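Local coordinates for protein mercuric reductase (Metallosphaera sedula, PDB 4YWO) that probably reduces toxic mercuric ions to elemental mercury with electrons from NADPH, working as a homodimer with FAD as cofactor, at residues V54-P60 with V96-R100. Residues are numbered along the deposited sequence; the frame is centred on the assembly and turned at random.
With FAD (flavin-adenine dinucleotide), chain B.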
loop_
_atom_site.group_PDB
_atom_site.type_symbol
_atom_site.label_atom_id
_atom_site.label_comp_id
_atom_site.label_asym_id
_atom_site.label_seq_id
_atom_site.Cartn_x
_atom_site.Cartn_y
_atom_site.Cartn_z
ATOM N N VAL A 54 15.088 13.441 9.775
ATOM C CA VAL A 54 15.428 12.421 10.751
ATOM C C VAL A 54 15.313 12.909 12.158
ATOM O O VAL A 54 15.024 12.163 13.084
ATOM C CB VAL A 54 16.785 11.735 10.413
ATOM C CG1 VAL A 54 17.977 12.626 10.714
ATOM C CG2 VAL A 54 16.919 10.446 11.170
ATOM N N ASN A 55 15.609 14.186 12.394
ATOM C CA ASN A 55 15.746 14.706 13.761
ATOM C C ASN A 55 14.533 15.289 14.357
ATOM O O ASN A 55 14.232 15.035 15.564
ATOM C CB ASN A 55 16.868 15.779 13.761
ATOM C CG ASN A 55 18.220 15.153 13.505
ATOM O OD1 ASN A 55 18.659 14.287 14.237
ATOM N ND2 ASN A 55 18.873 15.566 12.434
ATOM N N VAL A 56 13.762 16.058 13.608
ATOM C CA VAL A 56 12.594 16.765 14.129
ATOM C C VAL A 56 11.441 16.800 13.164
ATOM O O VAL A 56 10.491 17.613 13.300
ATOM C CB VAL A 56 12.865 18.248 14.525
ATOM C CG1 VAL A 56 13.740 18.323 15.758
ATOM C CG2 VAL A 56 13.455 18.990 13.334
ATOM N N GLY A 57 11.422 15.861 12.247
ATOM C CA GLY A 57 10.459 15.902 11.178
ATOM C C GLY A 57 9.812 14.528 10.980
ATOM O O GLY A 57 9.196 14.077 11.977
ATOM N N CYS A 58 9.899 13.973 9.776
ATOM C CA CYS A 58 9.136 12.806 9.373
ATOM C C CYS A 58 9.364 11.604 10.265
ATOM O O CYS A 58 8.422 10.873 10.573
ATOM C CB CYS A 58 9.452 12.442 7.920
ATOM S SG CYS A 58 10.356 13.716 7.010
ATOM N N VAL A 59 10.606 11.379 10.680
ATOM C CA VAL A 59 10.866 10.153 11.457
ATOM C C VAL A 59 10.262 10.185 12.880
ATOM O O VAL A 59 9.452 9.307 13.240
ATOM C CB VAL A 59 12.359 9.814 11.477
ATOM C CG1 VAL A 59 12.652 8.744 12.449
ATOM C CG2 VAL A 59 12.768 9.470 10.059
ATOM N N PRO A 60 10.550 11.237 13.705
ATOM C CA PRO A 60 9.960 11.217 15.028
ATOM C C PRO A 60 8.403 11.428 14.994
ATOM O O PRO A 60 7.680 10.836 15.846
ATOM C CB PRO A 60 10.594 12.460 15.708
ATOM C CG PRO A 60 11.232 13.193 14.571
ATOM C CD PRO A 60 11.626 12.253 13.590
ATOM N N VAL A 96 15.622 7.704 16.646
ATOM C CA VAL A 96 16.140 8.853 15.915
ATOM C C VAL A 96 17.662 8.718 15.861
ATOM O O VAL A 96 18.328 8.834 14.827
ATOM C CB VAL A 96 15.703 10.196 16.545
ATOM C CG1 VAL A 96 16.478 11.348 15.961
ATOM C CG2 VAL A 96 14.216 10.421 16.298
ATOM N N GLN A 97 18.248 8.496 17.027
ATOM C CA GLN A 97 19.752 8.311 17.094
ATOM C C GLN A 97 20.332 7.209 16.278
ATOM O O GLN A 97 21.333 7.366 15.561
ATOM C CB GLN A 97 20.162 8.146 18.572
ATOM C CG GLN A 97 19.917 9.460 19.321
ATOM C CD GLN A 97 19.998 9.331 20.844
ATOM O OE1 GLN A 97 20.546 8.346 21.372
ATOM N NE2 GLN A 97 19.435 10.318 21.553
ATOM N N GLU A 98 19.652 6.053 16.289
ATOM C CA GLU A 98 20.018 4.953 15.470
ATOM C C GLU A 98 19.866 5.267 13.990
ATOM O O GLU A 98 20.760 4.982 13.184
ATOM C CB GLU A 98 19.149 3.706 15.773
ATOM C CG GLU A 98 19.426 2.559 14.796
ATOM C CD GLU A 98 18.233 1.608 14.485
ATOM O OE1 GLU A 98 18.475 0.696 13.676
ATOM O OE2 GLU A 98 17.086 1.699 15.011
ATOM N N MET A 99 18.754 5.875 13.609
ATOM C CA MET A 99 18.591 6.164 12.198
ATOM C C MET A 99 19.544 7.257 11.685
ATOM O O MET A 99 20.001 7.214 10.561
ATOM C CB MET A 99 17.134 6.500 11.915
ATOM C CG MET A 99 16.241 5.306 12.184
ATOM S SD MET A 99 14.443 5.514 11.769
ATOM C CE MET A 99 14.920 6.352 10.258
ATOM N N ARG A 100 19.834 8.219 12.541
ATOM C CA ARG A 100 20.760 9.335 12.219
ATOM C C ARG A 100 22.140 8.713 11.970
ATOM O O ARG A 100 22.839 9.037 10.993
ATOM C CB ARG A 100 20.789 10.409 13.265
ATOM C CG ARG A 100 21.682 11.597 12.896
ATOM C CD ARG A 100 22.134 12.311 14.154
ATOM N NE ARG A 100 21.042 12.815 14.879
ATOM C CZ ARG A 100 20.880 12.746 16.193
ATOM N NH1 ARG A 100 21.697 12.109 17.026
ATOM N NH2 ARG A 100 19.813 13.288 16.636
HETATM P PA FAD B . 16.977 20.615 5.749
HETATM O O1A FAD B . 17.067 19.133 6.024
HETATM O O2A FAD B . 16.484 21.552 6.826
HETATM O O5B FAD B . 18.424 21.125 5.261
HETATM C C5B FAD B . 19.028 22.269 5.861
HETATM C C4B FAD B . 20.261 21.839 6.646
HETATM O O4B FAD B . 21.391 22.610 6.232
HETATM C C3B FAD B . 20.068 22.058 8.138
HETATM O O3B FAD B . 20.185 20.815 8.836
HETATM C C2B FAD B . 21.168 23.005 8.574
HETATM O O2B FAD B . 21.997 22.374 9.555
HETATM C C1B FAD B . 21.981 23.317 7.327
HETATM N N9A FAD B . 21.946 24.776 7.059
HETATM C C8A FAD B . 20.838 25.535 6.976
HETATM N N7A FAD B . 21.150 26.831 6.721
HETATM C C5A FAD B . 22.491 26.915 6.636
HETATM C C6A FAD B . 23.480 27.990 6.387
HETATM N N6A FAD B . 23.086 29.268 6.170
HETATM N N1A FAD B . 24.789 27.652 6.381
HETATM C C2A FAD B . 25.192 26.385 6.595
HETATM N N3A FAD B . 24.350 25.362 6.827
HETATM C C4A FAD B . 23.011 25.558 6.860
HETATM N N1 FAD B . 8.302 15.219 4.577
HETATM C C2 FAD B . 7.885 14.027 4.082
HETATM O O2 FAD B . 8.135 13.752 2.889
HETATM N N3 FAD B . 7.213 13.127 4.824
HETATM C C4 FAD B . 6.907 13.346 6.108
HETATM O O4 FAD B . 6.281 12.489 6.771
HETATM C C4X FAD B . 7.326 14.627 6.726
HETATM N N5 FAD B . 7.055 14.924 8.017
HETATM C C5X FAD B . 7.452 16.102 8.552
HETATM C C6 FAD B . 7.162 16.386 9.882
HETATM C C7 FAD B . 7.566 17.593 10.441
HETATM C C7M FAD B . 7.250 17.898 11.882
HETATM C C8 FAD B . 8.307 18.584 9.617
HETATM C C8M FAD B . 8.743 19.892 10.225
HETATM C C9 FAD B . 8.599 18.305 8.287
HETATM C C9A FAD B . 8.197 17.098 7.729
HETATM N N10 FAD B . 8.488 16.806 6.382
HETATM C C10 FAD B . 8.061 15.572 5.857
HETATM C "C1'" FAD B . 9.217 17.764 5.547
HETATM C "C2'" FAD B . 10.666 17.314 5.406
HETATM O "O2'" FAD B . 11.219 17.065 6.703
HETATM C "C3'" FAD B . 11.500 18.372 4.693
HETATM O "O3'" FAD B . 10.860 18.737 3.465
HETATM C "C4'" FAD B . 12.903 17.856 4.400
HETATM O "O4'" FAD B . 13.611 17.672 5.630
HETATM C "C5'" FAD B . 13.670 18.829 3.513
HETATM O "O5'" FAD B . 15.071 18.642 3.702
HETATM P P FAD B . 16.117 19.770 3.227
HETATM O O1P FAD B . 17.495 19.152 3.196
HETATM O O2P FAD B . 15.564 20.438 1.992
HETATM O O3P FAD B . 16.067 20.828 4.438
#
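The face of the redox-active disulfide motif, CVNVGC, turned away from the flavin packs on helix 87-110: V54, N55 and V59 meet V96, M99 and R100, while C58, the partner of C53 in the disulfide, faces the flavin with SG 3.2 Å from C10 of FAD. The polar end of the contact is a side-on grip by R100, whose NE and NH2 both donate hydrogen bonds to N55 OD1, only moderately straight (N-H...O about 151-152°). NE is 2.9 Å from N55 OD1, lies in the carbonyl plane and uses a lone pair. R100 NH2, 2.8 Å from N55 OD1, is tilted 24° from that plane; the oxygen sits in the guanidinium plane, and amide and guanidinium are nearly coplanar. R100 extends CG anti to the backbone N (chi1 -177°) and then bends at chi3, which turns this edge onto the oxygen. With ND2 of N55 bonded to the carbonyls of I49 and G51, both ends of the amide are held and its rotation is fixed.

Beside this grip the contact is mainly van der Waals packing. CG1 of V96 presses against the carbonyl of V54, 3.3 Å from O, and this buried oxygen has no hydrogen-bond partner in the model. The other methyl of V96, CG2, rests against P60 CD at 4.2 Å. The V54 and M99 side chains run alongside each other in opposite senses, V54 CG2 against M99 CB, and V59 meets the bent end of M99 tip to tip, CG1 being 3.8 Å from SD and CG2 lying against CE.

Helix 87-110 thus packs against both helix 51-56 and the first turn of helix 58-78, with G57 at its N-cap position. V56 and P60 lean on helix 164-168, and F437 of the second subunit packs on C58 and V59.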